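Local coordinates for subtilisin-like protein (Prochloron didemni, PDB 3ZXY) that probably acts as a subtilisin-type serine endopeptidase, this chain being the protease domain of the larger PatA protein, at residues A[14-19]-A[80-85]; A[31-36]-A[76-81]; A[96-101]-A[128-133]. The protein carries 1 engineered substitution. All coordinates share one frame; numbering follows the deposited sequence.

Contact 1 of 3, residues A[14-19]-A[80-85]; sequences ILDGPV and PIFSDD
The ring of Phe82 overlaps the side chain of Asp16. Asp16 OD1 lies at the ring edge, near the ring plane, 3.4 Å from Phe82 CD2. The carboxylate carbon is near too, with Asp16 CG 3.7 Å from Phe82 CE2. The carboxylate and ring planes are 72° apart. The oxygen thus faces the C-H edge of the ring, a contact likely to be mildly favourable. Phe82 CG is anti to the carbonyl carbon (chi1 -56°), which brings the start of the ring against the Asp16 backbone. That backbone is gripped twice. Asp16 O accepts Ile81 N at 2.8 Å, and also Phe82 N at 2.9 Å, the latter donor standing 57° above the carbonyl plane. The two amides tie the chain at Asp16 to the loop that leaves strand 75-80, in the parallel sheet of the subtilisin fold. Asp16 is the predicted aspartate of the charge relay system. Asp16 OD1 is hydrogen-bonded to His51 ND1 and accepts Gly17 N at 2.7 Å, so the amide of the following residue probably limits the turning of the carboxylate. An alanine here would probably leave His51 ND1 and Gly17 N without their acceptor and open a gap beside the Phe82 ring. Further along, Pro18 CD rests on Phe82 O at 3.6 Å. On the far side of the strand from the carboxylate, Leu15 CB meets Ile81 CD1 at 3.8 Å, beneath helix 91-103. Asp84 turns its OD2 to Ser49 OG of helix 47-60.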
# COMPACT_ATOMS: atom_id res chain seq x y z
N ILE A 14 4.30 -1.17 -6.62
CA ILE A 14 4.55 0.02 -5.82
C ILE A 14 4.51 1.18 -6.80
O ILE A 14 5.38 1.29 -7.66
CB ILE A 14 5.94 -0.02 -5.15
CG1 ILE A 14 6.12 -1.29 -4.32
CG2 ILE A 14 6.18 1.25 -4.32
CD1 ILE A 14 5.17 -1.41 -3.16
N LEU A 15 3.51 2.06 -6.66
CA LEU A 15 3.40 3.25 -7.48
C LEU A 15 3.81 4.40 -6.59
O LEU A 15 3.02 4.89 -5.78
CB LEU A 15 1.96 3.43 -7.98
CG LEU A 15 1.59 2.63 -9.23
CD1 LEU A 15 1.83 1.13 -9.11
CD2 LEU A 15 0.13 2.92 -9.57
N ASP A 16 5.05 4.80 -6.71
CA ASP A 16 5.62 5.76 -5.78
C ASP A 16 6.74 6.51 -6.49
O ASP A 16 6.74 6.66 -7.71
CB ASP A 16 6.09 5.04 -4.51
CG ASP A 16 5.99 5.91 -3.27
OD1 ASP A 16 6.79 6.84 -3.14
OD2 ASP A 16 5.09 5.68 -2.43
N GLY A 17 7.70 6.99 -5.72
CA GLY A 17 8.90 7.54 -6.32
C GLY A 17 9.85 6.45 -6.76
O GLY A 17 9.59 5.25 -6.59
N PRO A 18 10.99 6.86 -7.32
CA PRO A 18 12.03 5.91 -7.65
C PRO A 18 12.45 5.09 -6.44
O PRO A 18 12.45 5.59 -5.31
CB PRO A 18 13.17 6.80 -8.14
CG PRO A 18 12.52 8.04 -8.60
CD PRO A 18 11.35 8.24 -7.69
N VAL A 19 12.80 3.83 -6.69
CA VAL A 19 13.27 2.94 -5.64
C VAL A 19 14.74 2.61 -5.87
O VAL A 19 15.12 2.17 -6.96
CB VAL A 19 12.43 1.64 -5.61
CG1 VAL A 19 12.99 0.63 -4.61
CG2 VAL A 19 10.98 1.98 -5.28
N PRO A 80 7.44 3.76 -11.08
CA PRO A 80 7.63 5.11 -10.55
C PRO A 80 6.71 6.13 -11.24
O PRO A 80 6.67 6.24 -12.47
CB PRO A 80 9.12 5.38 -10.76
CG PRO A 80 9.73 4.05 -10.97
CD PRO A 80 8.68 3.25 -11.68
N ILE A 81 5.95 6.84 -10.40
CA ILE A 81 5.03 7.86 -10.86
C ILE A 81 5.34 9.19 -10.19
O ILE A 81 5.12 10.23 -10.81
CB ILE A 81 3.55 7.48 -10.59
CG1 ILE A 81 3.30 7.16 -9.12
CG2 ILE A 81 3.16 6.27 -11.43
CD1 ILE A 81 1.83 7.16 -8.71
N PHE A 82 5.85 9.17 -8.96
CA PHE A 82 6.20 10.41 -8.26
C PHE A 82 7.60 10.81 -8.69
O PHE A 82 8.42 9.96 -8.99
CB PHE A 82 6.16 10.26 -6.73
CG PHE A 82 4.86 9.76 -6.15
CD1 PHE A 82 3.63 10.04 -6.74
CD2 PHE A 82 4.89 9.04 -4.95
CE1 PHE A 82 2.45 9.56 -6.17
CE2 PHE A 82 3.72 8.56 -4.39
CZ PHE A 82 2.50 8.81 -5.01
N SER A 83 7.89 12.11 -8.72
CA SER A 83 9.15 12.59 -9.28
C SER A 83 9.94 13.42 -8.29
O SER A 83 9.38 14.19 -7.51
CB SER A 83 8.88 13.41 -10.55
OG SER A 83 8.03 14.52 -10.29
N ASP A 84 11.26 13.30 -8.35
CA ASP A 84 12.13 14.15 -7.54
C ASP A 84 12.09 15.62 -7.95
O ASP A 84 12.37 16.49 -7.13
CB ASP A 84 13.57 13.62 -7.57
CG ASP A 84 13.75 12.35 -6.74
OD1 ASP A 84 13.07 12.19 -5.72
OD2 ASP A 84 14.61 11.52 -7.11
N ASP A 85 11.75 15.90 -9.20
CA ASP A 85 11.48 17.26 -9.67
C ASP A 85 10.42 17.96 -8.82
O ASP A 85 9.53 17.31 -8.28
CB ASP A 85 11.01 17.23 -11.12
CG ASP A 85 10.86 18.62 -11.71
OD1 ASP A 85 11.89 19.28 -11.96
OD2 ASP A 85 9.71 19.09 -11.93

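Contact 2 of 3, residues A[31-36]-A[76-81]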
# COMPACT_ATOMS: atom_id res chain seq x y z
N LEU A 31 12.44 -7.91 -7.91
CA LEU A 31 11.84 -6.62 -8.27
C LEU A 31 12.02 -6.36 -9.76
O LEU A 31 13.09 -6.62 -10.31
CB LEU A 31 12.51 -5.50 -7.50
CG LEU A 31 12.44 -5.62 -5.98
CD1 LEU A 31 13.13 -4.44 -5.32
CD2 LEU A 31 10.99 -5.74 -5.53
N THR A 32 10.96 -5.87 -10.40
CA THR A 32 11.03 -5.46 -11.79
C THR A 32 10.59 -4.03 -11.88
O THR A 32 9.55 -3.67 -11.34
CB THR A 32 10.12 -6.32 -12.69
OG1 THR A 32 10.44 -7.71 -12.53
CG2 THR A 32 10.30 -5.92 -14.16
N VAL A 33 11.40 -3.19 -12.52
CA VAL A 33 11.06 -1.80 -12.72
C VAL A 33 10.36 -1.67 -14.07
O VAL A 33 10.85 -2.17 -15.10
CB VAL A 33 12.31 -0.92 -12.69
CG1 VAL A 33 11.95 0.52 -13.01
CG2 VAL A 33 12.99 -1.02 -11.33
N LEU A 34 9.20 -1.01 -14.05
CA LEU A 34 8.36 -0.80 -15.22
C LEU A 34 8.33 0.70 -15.53
O LEU A 34 7.51 1.44 -14.99
CB LEU A 34 6.94 -1.31 -14.97
CG LEU A 34 6.80 -2.81 -14.67
CD1 LEU A 34 5.34 -3.14 -14.36
CD2 LEU A 34 7.31 -3.65 -15.82
N PRO A 35 9.24 1.15 -16.40
CA PRO A 35 9.26 2.57 -16.72
C PRO A 35 7.95 3.01 -17.32
O PRO A 35 7.41 2.37 -18.22
CB PRO A 35 10.40 2.70 -17.74
CG PRO A 35 11.21 1.47 -17.58
CD PRO A 35 10.27 0.40 -17.12
N THR A 36 7.42 4.09 -16.79
CA THR A 36 6.23 4.65 -17.35
C THR A 36 6.75 5.99 -17.82
O THR A 36 7.72 6.00 -18.58
CB THR A 36 5.09 4.50 -16.34
OG1 THR A 36 5.01 3.10 -16.03
CG2 THR A 36 3.76 4.93 -16.92
N GLY A 76 7.78 -8.03 -6.83
CA GLY A 76 7.54 -6.60 -6.78
C GLY A 76 7.59 -5.98 -8.16
O GLY A 76 8.49 -6.28 -8.96
N LEU A 77 6.60 -5.14 -8.45
CA LEU A 77 6.53 -4.37 -9.68
C LEU A 77 6.69 -2.91 -9.30
O LEU A 77 5.83 -2.31 -8.62
CB LEU A 77 5.22 -4.60 -10.44
CG LEU A 77 4.87 -6.04 -10.81
CD1 LEU A 77 3.47 -6.08 -11.40
CD2 LEU A 77 5.92 -6.63 -11.76
N ILE A 78 7.83 -2.33 -9.67
CA ILE A 78 8.10 -0.94 -9.31
C ILE A 78 7.68 -0.05 -10.47
O ILE A 78 8.21 -0.17 -11.57
CB ILE A 78 9.59 -0.70 -8.99
CG1 ILE A 78 10.13 -1.67 -7.92
CG2 ILE A 78 9.82 0.75 -8.61
CD1 ILE A 78 9.27 -1.84 -6.71
N VAL A 79 6.73 0.85 -10.21
CA VAL A 79 6.14 1.70 -11.25
C VAL A 79 6.28 3.14 -10.80
O VAL A 79 5.38 3.71 -10.16
CB VAL A 79 4.66 1.33 -11.53
CG1 VAL A 79 4.11 2.14 -12.72
CG2 VAL A 79 4.52 -0.16 -11.80
N PRO A 80 7.44 3.76 -11.08
CA PRO A 80 7.63 5.11 -10.55
C PRO A 80 6.71 6.13 -11.24
O PRO A 80 6.67 6.24 -12.47
CB PRO A 80 9.12 5.38 -10.76
CG PRO A 80 9.73 4.05 -10.97
CD PRO A 80 8.68 3.25 -11.68
N ILE A 81 5.95 6.84 -10.40
CA ILE A 81 5.03 7.86 -10.86
C ILE A 81 5.34 9.19 -10.19
O ILE A 81 5.12 10.23 -10.81
CB ILE A 81 3.55 7.48 -10.59
CG1 ILE A 81 3.30 7.16 -9.12
CG2 ILE A 81 3.16 6.27 -11.43
CD1 ILE A 81 1.83 7.16 -8.71
O HOH W 1 9.56 -8.77 -10.25
O HOH W 2 8.36 5.55 -14.59
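Ile78 meets Thr32 and Leu34 through its backbone and Val33 through its side chain. Ile78 N donates to Thr32 O at 2.7 Å, and Ile78 O accepts Leu34 N at 2.8 Å. Both bonds are nearly straight, so this residue ties into the neighbouring strand on both sides of its CA, as parallel pairing requires. Ile78 CB also touches Val33 CG2 at 4.1 Å, and the two side chains lie on the same face of the sheet. Leu34 is on the other side. Its CG is anti to the carbonyl carbon (chi1 -61°), turned to the side of Leu77 and Val79. Leu34 CD1 reaches over to Val79 CG2 at 4.0 Å and also meets Leu77 CB. Leu31 CD2 comes within 3.8 Å of Gly76 CA, on the Val33 and Ile78 face. With no side chain, Gly76 leaves room for this Leu31 methyl. Further on, a water links the two segments, accepting from Thr36 N and donating to Pro80 O. Within this chain, strand 30-33 is at an edge of the parallel sheet. Strand 75-80 lies between it and strand 11-16, where Ile78 touches Ile14. Leu34 packs against Arg100 of helix 91-103, which lies on the Leu34 and Leu77 side.

Contact 3 of 3, residues A[96-101]-A[128-133]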
# COMPACT_ATOMS: atom_id res chain seq x y z
N ARG A 96 -2.21 6.49 -15.33
CA ARG A 96 -1.28 5.81 -16.22
C ARG A 96 -0.48 4.73 -15.49
O ARG A 96 -0.27 3.63 -16.02
CB ARG A 96 -0.32 6.82 -16.85
CG ARG A 96 0.59 6.22 -17.90
CD ARG A 96 1.56 7.23 -18.51
NE ARG A 96 0.89 8.41 -19.08
CZ ARG A 96 0.80 9.60 -18.49
NH1 ARG A 96 1.35 9.84 -17.30
NH2 ARG A 96 0.17 10.60 -19.12
N GLY A 97 -0.04 5.03 -14.27
CA GLY A 97 0.71 4.07 -13.48
C GLY A 97 -0.16 2.88 -13.10
O GLY A 97 0.31 1.74 -13.07
N ILE A 98 -1.41 3.15 -12.75
CA ILE A 98 -2.34 2.10 -12.37
C ILE A 98 -2.56 1.15 -13.56
O ILE A 98 -2.47 -0.07 -13.41
CB ILE A 98 -3.68 2.68 -11.89
CG1 ILE A 98 -3.50 3.34 -10.51
CG2 ILE A 98 -4.75 1.60 -11.83
CD1 ILE A 98 -4.68 4.20 -10.08
N GLU A 99 -2.80 1.70 -14.74
CA GLU A 99 -2.98 0.85 -15.93
C GLU A 99 -1.71 0.03 -16.22
O GLU A 99 -1.80 -1.15 -16.60
CB GLU A 99 -3.48 1.71 -17.12
CG GLU A 99 -4.81 2.36 -16.74
CD GLU A 99 -5.60 3.03 -17.84
OE1 GLU A 99 -5.21 3.00 -19.03
OE2 GLU A 99 -6.66 3.61 -17.47
N ARG A 100 -0.53 0.63 -16.04
CA ARG A 100 0.74 -0.08 -16.24
C ARG A 100 0.80 -1.30 -15.32
O ARG A 100 1.17 -2.39 -15.72
CB ARG A 100 1.92 0.87 -15.92
CG ARG A 100 3.31 0.35 -16.27
CD ARG A 100 3.63 0.52 -17.75
NE ARG A 100 5.07 0.44 -18.04
CZ ARG A 100 5.74 -0.65 -18.40
NH1 ARG A 100 5.14 -1.83 -18.56
NH2 ARG A 100 7.05 -0.57 -18.62
N ALA A 101 0.43 -1.08 -14.06
CA ALA A 101 0.47 -2.15 -13.07
C ALA A 101 -0.53 -3.25 -13.36
O ALA A 101 -0.20 -4.42 -13.29
CB ALA A 101 0.23 -1.59 -11.67
N ASN A 128 -11.62 5.89 -14.08
CA ASN A 128 -11.59 4.79 -15.03
C ASN A 128 -10.51 3.78 -14.68
O ASN A 128 -10.71 2.58 -14.84
CB ASN A 128 -11.34 5.32 -16.45
CG ASN A 128 -12.56 6.01 -17.05
OD1 ASN A 128 -13.64 6.03 -16.46
ND2 ASN A 128 -12.39 6.58 -18.24
N ALA A 129 -9.36 4.26 -14.22
CA ALA A 129 -8.27 3.36 -13.86
C ALA A 129 -8.65 2.54 -12.63
O ALA A 129 -8.34 1.35 -12.54
CB ALA A 129 -6.98 4.13 -13.62
N VAL A 130 -9.35 3.16 -11.69
CA VAL A 130 -9.79 2.45 -10.49
C VAL A 130 -10.89 1.44 -10.85
O VAL A 130 -10.92 0.33 -10.32
CB VAL A 130 -10.22 3.44 -9.40
CG1 VAL A 130 -10.82 2.71 -8.20
CG2 VAL A 130 -9.03 4.26 -8.97
N SER A 131 -11.77 1.82 -11.77
CA SER A 131 -12.77 0.89 -12.30
C SER A 131 -12.11 -0.31 -12.96
O SER A 131 -12.59 -1.45 -12.81
CB SER A 131 -13.71 1.62 -13.27
OG SER A 131 -14.66 0.72 -13.83
N LEU A 132 -11.02 -0.08 -13.70
CA LEU A 132 -10.26 -1.17 -14.34
C LEU A 132 -9.75 -2.15 -13.28
O LEU A 132 -9.81 -3.37 -13.48
CB LEU A 132 -9.09 -0.60 -15.14
CG LEU A 132 -8.15 -1.59 -15.83
CD1 LEU A 132 -8.87 -2.24 -17.00
CD2 LEU A 132 -6.86 -0.92 -16.29
N CYS A 133 -9.23 -1.64 -12.17
CA CYS A 133 -8.81 -2.51 -11.08
C CYS A 133 -9.98 -3.33 -10.56
O CYS A 133 -9.84 -4.54 -10.33
CB CYS A 133 -8.24 -1.69 -9.92
SG CYS A 133 -6.68 -0.91 -10.33
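The carboxylate of Glu99 is the flat group here, and it meets Ala129 through OE2. At that corner, close to the carboxylate plane, sits Ala129 CB, 3.9 Å from Glu99 OE2. Leu132 CD2 lies off one face of the plane, but over the CG end, and it is Glu99 CG that it touches, at 3.9 Å. The glutamate chain is extended beyond CG and reaches toward the other helix. The side chains of Glu99 and Leu132 cross at about a right angle. Deeper in, Ile98 carries the contact. Its chi1 of -71° sets CG1 beside the backbone N and anti to the carbonyl carbon, which leaves CG2 anti to the N. This methyl meets three atoms of the second helix. Ile98 CG2 touches Ala129 CB at 3.8 Å and Ala129 O at 3.7 Å. The nearest of the three is Cys133 SG, 3.5 Å from Ile98 CG2. The ethyl branch goes elsewhere, and Ile98 CD1 touches Val130 CG2 more loosely, at 4.5 Å. The two helix segments run nearly parallel, 21° apart, with their axes 9.1 Å from each other. The small side chain of Ala129 is consistent with this near approach. Glu99 CA and Ala129 CA are 6.2 Å apart. Helices 91-103 and 124-135 follow strands 75-80 and 108-111 in the beta-alpha-beta order of the subtilisin fold, and both lie on one side of the parallel sheet. Ile98 reaches down to Leu15 of strand 11-16 and Ile111 of strand 108-111, while Cys133 touches Ile109. The chemistry is thus graded. Methyls and sulfur meet in the buried part next to the sheet, and the acid lies on the more open side. With no hydrogen bond or salt bridge between the segments, side-chain shape probably decides how the two helices fit.

Contacts 1 and 2 share Pro80 and Ile81, and their centres are 9 Å apart. They join in the sheet: Ile14 N meets Leu77 O at 2.8 Å, and Ile14 O meets Val79 N at 2.9 Å. Contact 3 lies over this sheet, about 16 Å from contact 1 between centres. Leu15 CD2 packs on Ile98 N at 3.5 Å. Contact 2 reaches contact 3 as well, through Pro35 O and Arg100 NH2, 3.0 Å apart. Contact 1 holds the predicted charge relay aspartate, whose side chain is about 3 Å from that of His51 and about 6 Å from engineered Ala211. Contact 3 is farther off, with the Ile98 side chain about 11 Å from that of Asp16.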